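Local coordinates for protein beta-Lactamase/D-Alanine Carboxypeptidase (Pseudomonas syringae pv. tomato, PDB 5EVI) that probably hydrolyses beta-lactam antibiotics to substituted beta-amino acids, as a member of the class-C beta-lactamase family that contributes to antibiotic resistance, at residues L186-T191 with D234-F238; Q43-Y47 with P57-D61; F238-N242 with L256-R260; T74-A78 with L162-A167. One frame throughout, in Å; residues are numbered along the deposited sequence.

Interaction 1 of 4, residues L186-T191 with D234-F238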
loop_
_atom_site.group_PDB
_atom_site.type_symbol
_atom_site.label_atom_id
_atom_site.label_comp_id
_atom_site.label_asym_id
_atom_site.label_seq_id
_atom_site.Cartn_x
_atom_site.Cartn_y
_atom_site.Cartn_z
ATOM N N LEU D 186 -6.089 -14.746 2.857
ATOM C CA LEU D 186 -6.735 -13.586 3.495
ATOM C C LEU D 186 -8.242 -13.469 3.241
ATOM O O LEU D 186 -8.887 -12.600 3.825
ATOM C CB LEU D 186 -6.049 -12.287 3.058
ATOM C CG LEU D 186 -4.625 -12.103 3.586
ATOM C CD1 LEU D 186 -3.935 -10.949 2.879
ATOM C CD2 LEU D 186 -4.614 -11.882 5.095
ATOM N N GLY D 187 -8.801 -14.314 2.378
ATOM C CA GLY D 187 -10.206 -14.227 2.015
ATOM C C GLY D 187 -10.521 -13.089 1.056
ATOM O O GLY D 187 -11.662 -12.637 0.995
ATOM N N LEU D 188 -9.511 -12.634 0.310
ATOM C CA LEU D 188 -9.680 -11.616 -0.725
ATOM C C LEU D 188 -9.825 -12.294 -2.085
ATOM O O LEU D 188 -8.827 -12.589 -2.744
ATOM C CB LEU D 188 -8.476 -10.670 -0.743
ATOM C CG LEU D 188 -8.124 -9.936 0.554
ATOM C CD1 LEU D 188 -7.120 -8.829 0.257
ATOM C CD2 LEU D 188 -9.364 -9.369 1.225
ATOM N N ASN D 189 -11.070 -12.531 -2.493
ATOM C CA ASN D 189 -11.372 -13.284 -3.713
ATOM C C ASN D 189 -11.885 -12.401 -4.875
ATOM O O ASN D 189 -12.597 -12.871 -5.766
ATOM C CB ASN D 189 -12.334 -14.433 -3.373
ATOM C CG ASN D 189 -11.734 -15.411 -2.370
ATOM O OD1 ASN D 189 -12.214 -15.534 -1.242
ATOM N ND2 ASN D 189 -10.662 -16.095 -2.772
ATOM N N SER D 190 -11.515 -11.121 -4.852
ATOM C CA SER D 190 -11.588 -10.256 -6.030
ATOM C C SER D 190 -10.446 -9.230 -6.078
ATOM O O SER D 190 -10.622 -8.122 -6.595
ATOM C CB SER D 190 -12.936 -9.545 -6.104
ATOM O OG SER D 190 -13.025 -8.817 -7.321
ATOM N N THR D 191 -9.283 -9.620 -5.560
ATOM C CA THR D 191 -8.068 -8.819 -5.592
ATOM C C THR D 191 -7.091 -9.528 -6.524
ATOM O O THR D 191 -6.862 -10.724 -6.373
ATOM C CB THR D 191 -7.475 -8.691 -4.177
ATOM O OG1 THR D 191 -8.445 -8.078 -3.323
ATOM C CG2 THR D 191 -6.207 -7.846 -4.173
ATOM N N ASP D 234 -13.264 -5.838 -1.010
ATOM C CA ASP D 234 -12.054 -6.631 -0.747
ATOM C C ASP D 234 -11.041 -5.871 0.108
ATOM O O ASP D 234 -10.493 -6.430 1.055
ATOM C CB ASP D 234 -11.381 -7.095 -2.046
ATOM C CG ASP D 234 -11.957 -8.399 -2.571
ATOM O OD1 ASP D 234 -13.198 -8.538 -2.622
ATOM O OD2 ASP D 234 -11.161 -9.293 -2.932
ATOM N N LEU D 235 -10.794 -4.606 -0.228
ATOM C CA LEU D 235 -9.750 -3.832 0.447
ATOM C C LEU D 235 -10.109 -3.483 1.899
ATOM O O LEU D 235 -9.219 -3.417 2.743
ATOM C CB LEU D 235 -9.385 -2.573 -0.354
ATOM C CG LEU D 235 -8.005 -1.951 -0.093
ATOM C CD1 LEU D 235 -6.883 -2.956 -0.344
ATOM C CD2 LEU D 235 -7.814 -0.691 -0.937
ATOM N N ILE D 236 -11.395 -3.271 2.190
ATOM C CA ILE D 236 -11.848 -3.049 3.576
ATOM C C ILE D 236 -11.736 -4.322 4.438
ATOM O O ILE D 236 -11.579 -4.229 5.657
ATOM C CB ILE D 236 -13.280 -2.446 3.632
ATOM C CG1 ILE D 236 -13.587 -1.813 5.003
ATOM C CG2 ILE D 236 -14.342 -3.480 3.290
ATOM C CD1 ILE D 236 -12.759 -0.590 5.342
ATOM N N ARG D 237 -11.814 -5.497 3.808
ATOM C CA ARG D 237 -11.544 -6.777 4.488
ATOM C C ARG D 237 -10.069 -6.888 4.888
ATOM O O ARG D 237 -9.757 -7.366 5.980
ATOM C CB ARG D 237 -11.931 -7.966 3.598
ATOM C CG ARG D 237 -12.061 -9.298 4.326
ATOM C CD ARG D 237 -12.113 -10.461 3.346
ATOM N NE ARG D 237 -12.915 -11.581 3.837
ATOM C CZ ARG D 237 -12.491 -12.556 4.651
ATOM N NH1 ARG D 237 -11.239 -12.593 5.119
ATOM N NH2 ARG D 237 -13.341 -13.516 5.013
ATOM N N PHE D 238 -9.178 -6.455 3.995
ATOM C CA PHE D 238 -7.747 -6.391 4.290
ATOM C C PHE D 238 -7.447 -5.384 5.403
ATOM O O PHE D 238 -6.565 -5.621 6.219
ATOM C CB PHE D 238 -6.947 -6.049 3.030
ATOM C CG PHE D 238 -5.452 -6.113 3.215
ATOM C CD1 PHE D 238 -4.839 -7.281 3.660
ATOM C CD2 PHE D 238 -4.653 -5.011 2.929
ATOM C CE1 PHE D 238 -3.462 -7.346 3.826
ATOM C CE2 PHE D 238 -3.274 -5.071 3.092
ATOM C CZ PHE D 238 -2.677 -6.239 3.540
#

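Interaction 2 of 4, residues Q43-Y47 with P57-D61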
loop_
_atom_site.group_PDB
_atom_site.type_symbol
_atom_site.label_atom_id
_atom_site.label_comp_id
_atom_site.label_asym_id
_atom_site.label_seq_id
_atom_site.Cartn_x
_atom_site.Cartn_y
_atom_site.Cartn_z
ATOM N N GLN D 43 -19.977 -0.352 6.057
ATOM C CA GLN D 43 -20.872 0.514 5.299
ATOM C C GLN D 43 -20.178 0.870 3.989
ATOM O O GLN D 43 -18.954 1.055 3.955
ATOM C CB GLN D 43 -21.199 1.785 6.087
ATOM C CG GLN D 43 -21.848 1.556 7.451
ATOM C CD GLN D 43 -23.324 1.175 7.372
ATOM O OE1 GLN D 43 -23.700 0.192 6.738
ATOM N NE2 GLN D 43 -24.169 1.958 8.037
ATOM N N PHE D 44 -20.962 0.969 2.917
ATOM C CA PHE D 44 -20.431 1.274 1.585
ATOM C C PHE D 44 -21.137 2.461 0.948
ATOM O O PHE D 44 -22.351 2.623 1.094
ATOM C CB PHE D 44 -20.547 0.060 0.676
ATOM C CG PHE D 44 -19.718 -1.105 1.124
ATOM C CD1 PHE D 44 -18.364 -1.174 0.798
ATOM C CD2 PHE D 44 -20.280 -2.128 1.887
ATOM C CE1 PHE D 44 -17.593 -2.248 1.212
ATOM C CE2 PHE D 44 -19.511 -3.203 2.302
ATOM C CZ PHE D 44 -18.165 -3.265 1.962
ATOM N N TYR D 45 -20.354 3.278 0.250
ATOM C CA TYR D 45 -20.820 4.496 -0.396
ATOM C C TYR D 45 -20.175 4.577 -1.763
ATOM O O TYR D 45 -18.954 4.669 -1.864
ATOM C CB TYR D 45 -20.420 5.719 0.425
ATOM C CG TYR D 45 -20.922 5.650 1.829
ATOM C CD1 TYR D 45 -22.227 6.006 2.126
ATOM C CD2 TYR D 45 -20.111 5.182 2.859
ATOM C CE1 TYR D 45 -22.712 5.917 3.410
ATOM C CE2 TYR D 45 -20.587 5.102 4.156
ATOM C CZ TYR D 45 -21.889 5.474 4.428
ATOM O OH TYR D 45 -22.370 5.396 5.712
ATOM N N ASN D 46 -20.996 4.521 -2.803
ATOM C CA ASN D 46 -20.520 4.551 -4.173
ATOM C C ASN D 46 -21.194 5.685 -4.937
ATOM O O ASN D 46 -22.393 5.933 -4.765
ATOM C CB ASN D 46 -20.768 3.203 -4.837
ATOM C CG ASN D 46 -20.015 2.069 -4.151
ATOM O OD1 ASN D 46 -18.797 1.996 -4.235
ATOM N ND2 ASN D 46 -20.739 1.176 -3.475
ATOM N N TYR D 47 -20.404 6.383 -5.756
ATOM C CA TYR D 47 -20.855 7.548 -6.518
ATOM C C TYR D 47 -20.240 7.532 -7.913
ATOM O O TYR D 47 -19.089 7.109 -8.090
ATOM C CB TYR D 47 -20.449 8.828 -5.785
ATOM C CG TYR D 47 -20.857 8.813 -4.329
ATOM C CD1 TYR D 47 -22.194 8.966 -3.963
ATOM C CD2 TYR D 47 -19.919 8.587 -3.319
ATOM C CE1 TYR D 47 -22.581 8.927 -2.627
ATOM C CE2 TYR D 47 -20.298 8.545 -1.987
ATOM C CZ TYR D 47 -21.628 8.724 -1.647
ATOM O OH TYR D 47 -22.001 8.675 -0.326
ATOM N N PRO D 57 -22.423 2.046 -13.342
ATOM C CA PRO D 57 -22.229 2.692 -12.030
ATOM C C PRO D 57 -21.130 2.059 -11.178
ATOM O O PRO D 57 -20.900 0.845 -11.231
ATOM C CB PRO D 57 -23.580 2.499 -11.350
ATOM C CG PRO D 57 -24.072 1.211 -11.923
ATOM C CD PRO D 57 -23.697 1.303 -13.381
ATOM N N VAL D 58 -20.488 2.883 -10.359
ATOM C CA VAL D 58 -19.497 2.386 -9.430
ATOM C C VAL D 58 -20.252 1.557 -8.373
ATOM O O VAL D 58 -21.284 1.994 -7.837
ATOM C CB VAL D 58 -18.678 3.530 -8.783
ATOM C CG1 VAL D 58 -17.770 3.005 -7.689
ATOM C CG2 VAL D 58 -17.849 4.259 -9.837
ATOM N N SER D 59 -19.743 0.357 -8.117
ATOM C CA SER D 59 -20.206 -0.491 -7.007
ATOM C C SER D 59 -19.069 -0.799 -6.037
ATOM O O SER D 59 -17.880 -0.570 -6.320
ATOM C CB SER D 59 -20.747 -1.820 -7.552
ATOM O OG SER D 59 -19.678 -2.663 -7.965
ATOM N N SER D 60 -19.431 -1.402 -4.917
ATOM C CA SER D 60 -18.436 -1.961 -3.996
ATOM C C SER D 60 -17.647 -3.159 -4.579
ATOM O O SER D 60 -16.766 -3.685 -3.906
ATOM C CB SER D 60 -19.122 -2.366 -2.696
ATOM O OG SER D 60 -19.693 -1.217 -2.095
ATOM N N ASP D 61 -17.992 -3.612 -5.792
ATOM C CA ASP D 61 -17.258 -4.681 -6.497
ATOM C C ASP D 61 -16.475 -4.214 -7.719
ATOM O O ASP D 61 -15.738 -4.991 -8.316
ATOM C CB ASP D 61 -18.250 -5.763 -6.909
ATOM C CG ASP D 61 -19.078 -6.248 -5.734
ATOM O OD1 ASP D 61 -18.468 -6.544 -4.673
ATOM O OD2 ASP D 61 -20.325 -6.296 -5.855
#

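Interaction 3 of 4, residues F238-N242 with L256-R260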
loop_
_atom_site.group_PDB
_atom_site.type_symbol
_atom_site.label_atom_id
_atom_site.label_comp_id
_atom_site.label_asym_id
_atom_site.label_seq_id
_atom_site.Cartn_x
_atom_site.Cartn_y
_atom_site.Cartn_z
ATOM N N PHE D 238 -9.178 -6.455 3.995
ATOM C CA PHE D 238 -7.747 -6.391 4.290
ATOM C C PHE D 238 -7.447 -5.384 5.403
ATOM O O PHE D 238 -6.565 -5.621 6.219
ATOM C CB PHE D 238 -6.947 -6.049 3.030
ATOM C CG PHE D 238 -5.452 -6.113 3.215
ATOM C CD1 PHE D 238 -4.839 -7.281 3.660
ATOM C CD2 PHE D 238 -4.653 -5.011 2.929
ATOM C CE1 PHE D 238 -3.462 -7.346 3.826
ATOM C CE2 PHE D 238 -3.274 -5.071 3.092
ATOM C CZ PHE D 238 -2.677 -6.239 3.540
ATOM N N VAL D 239 -8.178 -4.268 5.423
ATOM C CA VAL D 239 -8.105 -3.301 6.534
ATOM C C VAL D 239 -8.589 -3.948 7.846
ATOM O O VAL D 239 -7.978 -3.764 8.902
ATOM C CB VAL D 239 -8.905 -2.009 6.224
ATOM C CG1 VAL D 239 -9.022 -1.108 7.454
ATOM C CG2 VAL D 239 -8.252 -1.245 5.084
ATOM N N GLU D 240 -9.682 -4.704 7.772
ATOM C CA GLU D 240 -10.172 -5.460 8.928
ATOM C C GLU D 240 -9.202 -6.561 9.392
ATOM O O GLU D 240 -9.100 -6.823 10.595
ATOM C CB GLU D 240 -11.566 -6.025 8.661
ATOM C CG GLU D 240 -12.634 -4.949 8.743
ATOM C CD GLU D 240 -14.012 -5.437 8.349
ATOM O OE1 GLU D 240 -14.318 -6.638 8.530
ATOM O OE2 GLU D 240 -14.798 -4.604 7.859
ATOM N N ALA D 241 -8.487 -7.178 8.450
ATOM C CA ALA D 241 -7.391 -8.099 8.783
ATOM C C ALA D 241 -6.301 -7.399 9.603
ATOM O O ALA D 241 -5.810 -7.958 10.581
ATOM C CB ALA D 241 -6.792 -8.720 7.523
ATOM N N ASN D 242 -5.948 -6.176 9.204
ATOM C CA ASN D 242 -4.976 -5.356 9.953
ATOM C C ASN D 242 -5.494 -4.801 11.287
ATOM O O ASN D 242 -4.716 -4.621 12.226
ATOM C CB ASN D 242 -4.444 -4.221 9.075
ATOM C CG ASN D 242 -3.405 -4.705 8.091
ATOM O OD1 ASN D 242 -2.265 -4.955 8.475
ATOM N ND2 ASN D 242 -3.792 -4.865 6.829
ATOM N N LEU D 256 0.240 -10.154 9.340
ATOM C CA LEU D 256 -0.445 -8.858 9.285
ATOM C C LEU D 256 0.120 -7.874 10.323
ATOM O O LEU D 256 0.335 -6.713 10.010
ATOM C CB LEU D 256 -1.954 -9.025 9.498
ATOM C CG LEU D 256 -2.692 -9.883 8.456
ATOM C CD1 LEU D 256 -3.898 -10.572 9.090
ATOM C CD2 LEU D 256 -3.091 -9.081 7.230
ATOM N N SER D 257 0.355 -8.352 11.549
ATOM C CA SER D 257 0.801 -7.503 12.657
ATOM C C SER D 257 2.231 -6.982 12.441
ATOM O O SER D 257 2.526 -5.793 12.685
ATOM C CB SER D 257 0.718 -8.292 13.966
ATOM O OG SER D 257 1.082 -7.487 15.061
ATOM N N ASP D 258 3.115 -7.860 11.956
ATOM C CA ASP D 258 4.543 -7.489 11.785
ATOM C C ASP D 258 4.800 -6.406 10.717
ATOM O O ASP D 258 5.791 -5.661 10.814
ATOM C CB ASP D 258 5.436 -8.725 11.533
ATOM C CG ASP D 258 5.489 -9.689 12.743
ATOM O OD1 ASP D 258 4.978 -9.308 13.826
ATOM O OD2 ASP D 258 6.032 -10.827 12.608
ATOM N N THR D 259 3.921 -6.286 9.721
ATOM C CA THR D 259 4.021 -5.174 8.765
ATOM C C THR D 259 3.801 -3.802 9.426
ATOM O O THR D 259 4.320 -2.837 8.923
ATOM C CB THR D 259 3.083 -5.298 7.540
ATOM O OG1 THR D 259 1.708 -5.250 7.960
ATOM C CG2 THR D 259 3.359 -6.597 6.746
ATOM N N ARG D 260 3.053 -3.727 10.534
ATOM C CA ARG D 260 2.815 -2.445 11.276
ATOM C C ARG D 260 3.789 -2.200 12.434
ATOM O O ARG D 260 3.535 -1.392 13.319
ATOM C CB ARG D 260 1.357 -2.324 11.737
ATOM C CG ARG D 260 0.323 -2.509 10.629
ATOM C CD ARG D 260 -1.137 -2.476 11.108
ATOM N NE ARG D 260 -1.384 -3.116 12.402
ATOM C CZ ARG D 260 -1.720 -4.387 12.616
ATOM N NH1 ARG D 260 -1.880 -5.269 11.610
ATOM N NH2 ARG D 260 -1.891 -4.801 13.877
HETATM O O HOH W 1 -3.556 -7.347 12.455
HETATM O O HOH W 2 -0.571 -5.699 6.277
#

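Interaction 4 of 4, residues T74-A78 with L162-A167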
loop_
_atom_site.group_PDB
_atom_site.type_symbol
_atom_site.label_atom_id
_atom_site.label_comp_id
_atom_site.label_asym_id
_atom_site.label_seq_id
_atom_site.Cartn_x
_atom_site.Cartn_y
_atom_site.Cartn_z
ATOM N N THR D 74 2.754 -6.680 -0.749
ATOM C CA THR D 74 4.109 -7.211 -0.886
ATOM C C THR D 74 4.747 -7.389 0.491
ATOM O O THR D 74 5.380 -8.417 0.743
ATOM C CB THR D 74 4.998 -6.306 -1.745
ATOM O OG1 THR D 74 4.570 -6.402 -3.105
ATOM C CG2 THR D 74 6.454 -6.717 -1.674
ATOM N N ALA D 75 4.615 -6.370 1.347
ATOM C CA ALA D 75 5.165 -6.415 2.693
ATOM C C ALA D 75 4.532 -7.529 3.527
ATOM O O ALA D 75 5.226 -8.249 4.224
ATOM C CB ALA D 75 5.017 -5.059 3.372
ATOM N N THR D 76 3.221 -7.698 3.421
ATOM C CA THR D 76 2.553 -8.818 4.070
ATOM C C THR D 76 3.084 -10.156 3.536
ATOM O O THR D 76 3.349 -11.071 4.320
ATOM C CB THR D 76 1.034 -8.707 3.952
ATOM O OG1 THR D 76 0.636 -7.357 4.273
ATOM C CG2 THR D 76 0.367 -9.711 4.894
ATOM N N LEU D 77 3.336 -10.243 2.228
ATOM C CA LEU D 77 3.916 -11.476 1.642
ATOM C C LEU D 77 5.259 -11.788 2.299
ATOM O O LEU D 77 5.492 -12.913 2.741
ATOM C CB LEU D 77 4.101 -11.336 0.128
ATOM C CG LEU D 77 4.326 -12.625 -0.667
ATOM C CD1 LEU D 77 2.995 -13.334 -0.898
ATOM C CD2 LEU D 77 5.013 -12.326 -1.996
ATOM N N ALA D 78 6.131 -10.786 2.389
ATOM C CA ALA D 78 7.445 -10.971 3.037
ATOM C C ALA D 78 7.343 -11.348 4.533
ATOM O O ALA D 78 8.060 -12.248 5.005
ATOM C CB ALA D 78 8.290 -9.729 2.859
ATOM N N LEU D 162 11.836 -6.627 -2.370
ATOM C CA LEU D 162 11.240 -7.346 -1.230
ATOM C C LEU D 162 10.270 -8.438 -1.700
ATOM O O LEU D 162 10.297 -9.557 -1.188
ATOM C CB LEU D 162 10.530 -6.371 -0.278
ATOM C CG LEU D 162 9.975 -6.892 1.052
ATOM C CD1 LEU D 162 11.077 -7.426 1.952
ATOM C CD2 LEU D 162 9.198 -5.791 1.763
ATOM N N GLY D 163 9.428 -8.114 -2.678
ATOM C CA GLY D 163 8.521 -9.097 -3.281
ATOM C C GLY D 163 9.229 -10.246 -3.991
ATOM O O GLY D 163 8.778 -11.395 -3.923
ATOM N N VAL D 164 10.341 -9.934 -4.663
ATOM C CA VAL D 164 11.166 -10.939 -5.354
ATOM C C VAL D 164 11.831 -11.888 -4.344
ATOM O O VAL D 164 11.863 -13.100 -4.571
ATOM C CB VAL D 164 12.223 -10.279 -6.286
ATOM C CG1 VAL D 164 13.201 -11.305 -6.853
ATOM C CG2 VAL D 164 11.536 -9.538 -7.428
ATOM N N ILE D 165 12.351 -11.336 -3.245
ATOM C CA ILE D 165 12.909 -12.139 -2.136
ATOM C C ILE D 165 11.838 -13.009 -1.451
ATOM O O ILE D 165 12.098 -14.173 -1.148
ATOM C CB ILE D 165 13.645 -11.247 -1.091
ATOM C CG1 ILE D 165 14.944 -10.702 -1.693
ATOM C CG2 ILE D 165 13.971 -12.021 0.191
ATOM C CD1 ILE D 165 15.644 -9.644 -0.860
ATOM N N ALA D 166 10.649 -12.449 -1.215
ATOM C CA ALA D 166 9.560 -13.170 -0.529
ATOM C C ALA D 166 8.991 -14.340 -1.346
ATOM O O ALA D 166 8.704 -15.403 -0.792
ATOM C CB ALA D 166 8.445 -12.208 -0.143
ATOM N N ALA D 167 8.822 -14.134 -2.651
ATOM C CA ALA D 167 8.336 -15.180 -3.560
ATOM C C ALA D 167 9.384 -16.274 -3.788
ATOM O O ALA D 167 9.050 -17.455 -3.836
ATOM C CB ALA D 167 7.915 -14.572 -4.889
#

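Interaction 1 of 4, residues L186-T191 with D234-F238
A loop leaving a helix here runs over one side of another helix: CA atoms of L186 and F238 lie 7.3 Å apart, those of L188 and D234 5.5 Å. The helix 174-186 ends in a Schellman motif at G187, whose positive phi (76°) turns the chain toward helix 232-243, the helix that lays L235 and I236 on strand 337-343 of the central sheet. Glycine suits this place twice over, because a CB on G187 would fall 2.4 Å from R237 NH1. The arginine arches over the turn, its CD 3.2 Å from G187 O, which lies over one face of the guanidinium. L188 lies along the helix between D234 and F238: its CD2 is 3.2 Å from D234 O and 3.6 Å from R237 CD, its CD1 3.9 Å from F238 CB. L186 CD1 meets F238 CE1 at 3.8 Å, extending the apolar patch to F73 of helix 70-83, whose ring stacks on F238. At the other end the D234 carboxylate receives the loop: S190 N donates to D234 OD2 over 2.7 Å. T191 OG1, hydrogen-bonded to S230 OG, sits 3.0 Å from that same D234 OD2.

Interaction 2 of 4, residues Q43-Y47 with P57-D61
Alternate side chains of the outermost strand 43-48 face the extended chain 57-61, which returns nearly antiparallel (174° between the touching parts) without forming a regular strand. F44 and N46 point toward it, Y45 and Y47 away, the normal alternation of a beta strand; all four side chains are in the m rotamer. N46 reaches across with its amide: ND2 donates to S60 OG at 3.0 Å and an almost linear 171°, while OD1 is held by S33 OG on the adjoining strand. Its CB lies 3.3 Å from V58 O. The m rotamer of S60 brings OG to this bond, also 3.2 Å from F44 CB. S60 CB, placed by the backbone, makes an off-centre CH-pi contact with the F44 ring, 4.2 Å from its centroid. V58, in the t rotamer, tucks CG2 3.6 Å from Y47 O and CG1 3.7 Å from N46 OD1. S59 points away, and its p rotamer (chi1 75°) brings OG back to accept from D61 N at 2.9 Å, an ST turn. Beyond the pair, helix 232-243 packs on F44 and S60, its R233 making a cation-pi contact with F44 and a salt bridge with D61; Y45 and Y47 pack on helix 9-20 across the strand.

Interaction 3 of 4, residues F238-N242 with L256-R260
L256 lays its isobutyl group over one side of helix 232-243, CD2 being 3.8 Å from F238 CE1 and 3.7 Å from A241 CB, with CD1 3.6 Å from A241 O. In this helix-to-helix joint, helix 232-243, which lies on the central sheet, meets the next helix in the chain, 250-258, near the C-terminal ends of both, where the CA atoms of N242 and L256 come to 5.8 Å. Beside this apolar patch N242 splits its amide: ND2 donates back to F238 O of its own helix (2.9 Å), and OD1 accepts from R260 NH1 (3.2 Å). Water 2 donates to both N242 OD1 and T259 OG1, 2.9 Å each, and T259 OG1 in turn donates to L256 O at 2.9 Å. Water 1 joins A241 O (3.0 Å) to R260 NH1 (2.8 Å). The contact combines an apolar patch with a hydrated polar one: the arginine and two waters give A241 O and N242 OD1 hydrogen-bonding partners beside the leucine packing, so polar bonds as well as apolar ones hold the buried contact.

Interaction 4 of 4, residues T74-A78 with L162-A167
T74 opens the contact between helix 70-83, which begins beside the probable SxxK motif as in class-C beta-lactamases, and helix 156-169 within the helical region; the axes of segments 74-78 and 162-167 cross at 35° and approach to 8.7 Å. T74 CG2 presses against the backbone of G163, 3.4 Å from G163 N, and a CB at that glycine would sit only 3.3 Å from T74 CG2, so glycine allows the close approach; T74 OG1 is occupied by E224 O. Next, A75 turns its CB away but offers CA to L162 CD2 at 4.2 Å. L77 sends CD2 to A166 CB (3.9 Å). A78 then closes the interface: its CA is 3.6 Å from A166 CB, its CB 3.7 Å from L162 CD1, and the CA atoms of A78 and A166 are 4.7 Å apart, alanine on alanine. Helix 174-186 packs on the first helix, F174 touching T74 and L77, and A177 and L182 touching L77. A75 reaches the loop residues L273 and A274, and beyond helix 156-169 I165 meets Y96 and M97.

In the fold
Helix 232-243 joins three of the contacts. Interactions 1 and 3 share F238, and L186 CD2 touches L256 CD2 at 3.8 Å; interaction 2 adjoins interaction 1 where I236 CG2 meets F44 CE1 at 4.1 Å. Interaction 4 reaches the same core through T76, whose OG1 is 3.6 Å from F238 CZ and whose N is 3.5 Å from T259 CG2. Interactions 2 and 4, about 31 Å apart between centres, mark the sheet edge and the helical region. Helix 70-83 of interaction 4 begins just after S68, which with K71 probably forms the SxxK motif of the active site, as in class-C relatives; T74 lies near that motif without touching it.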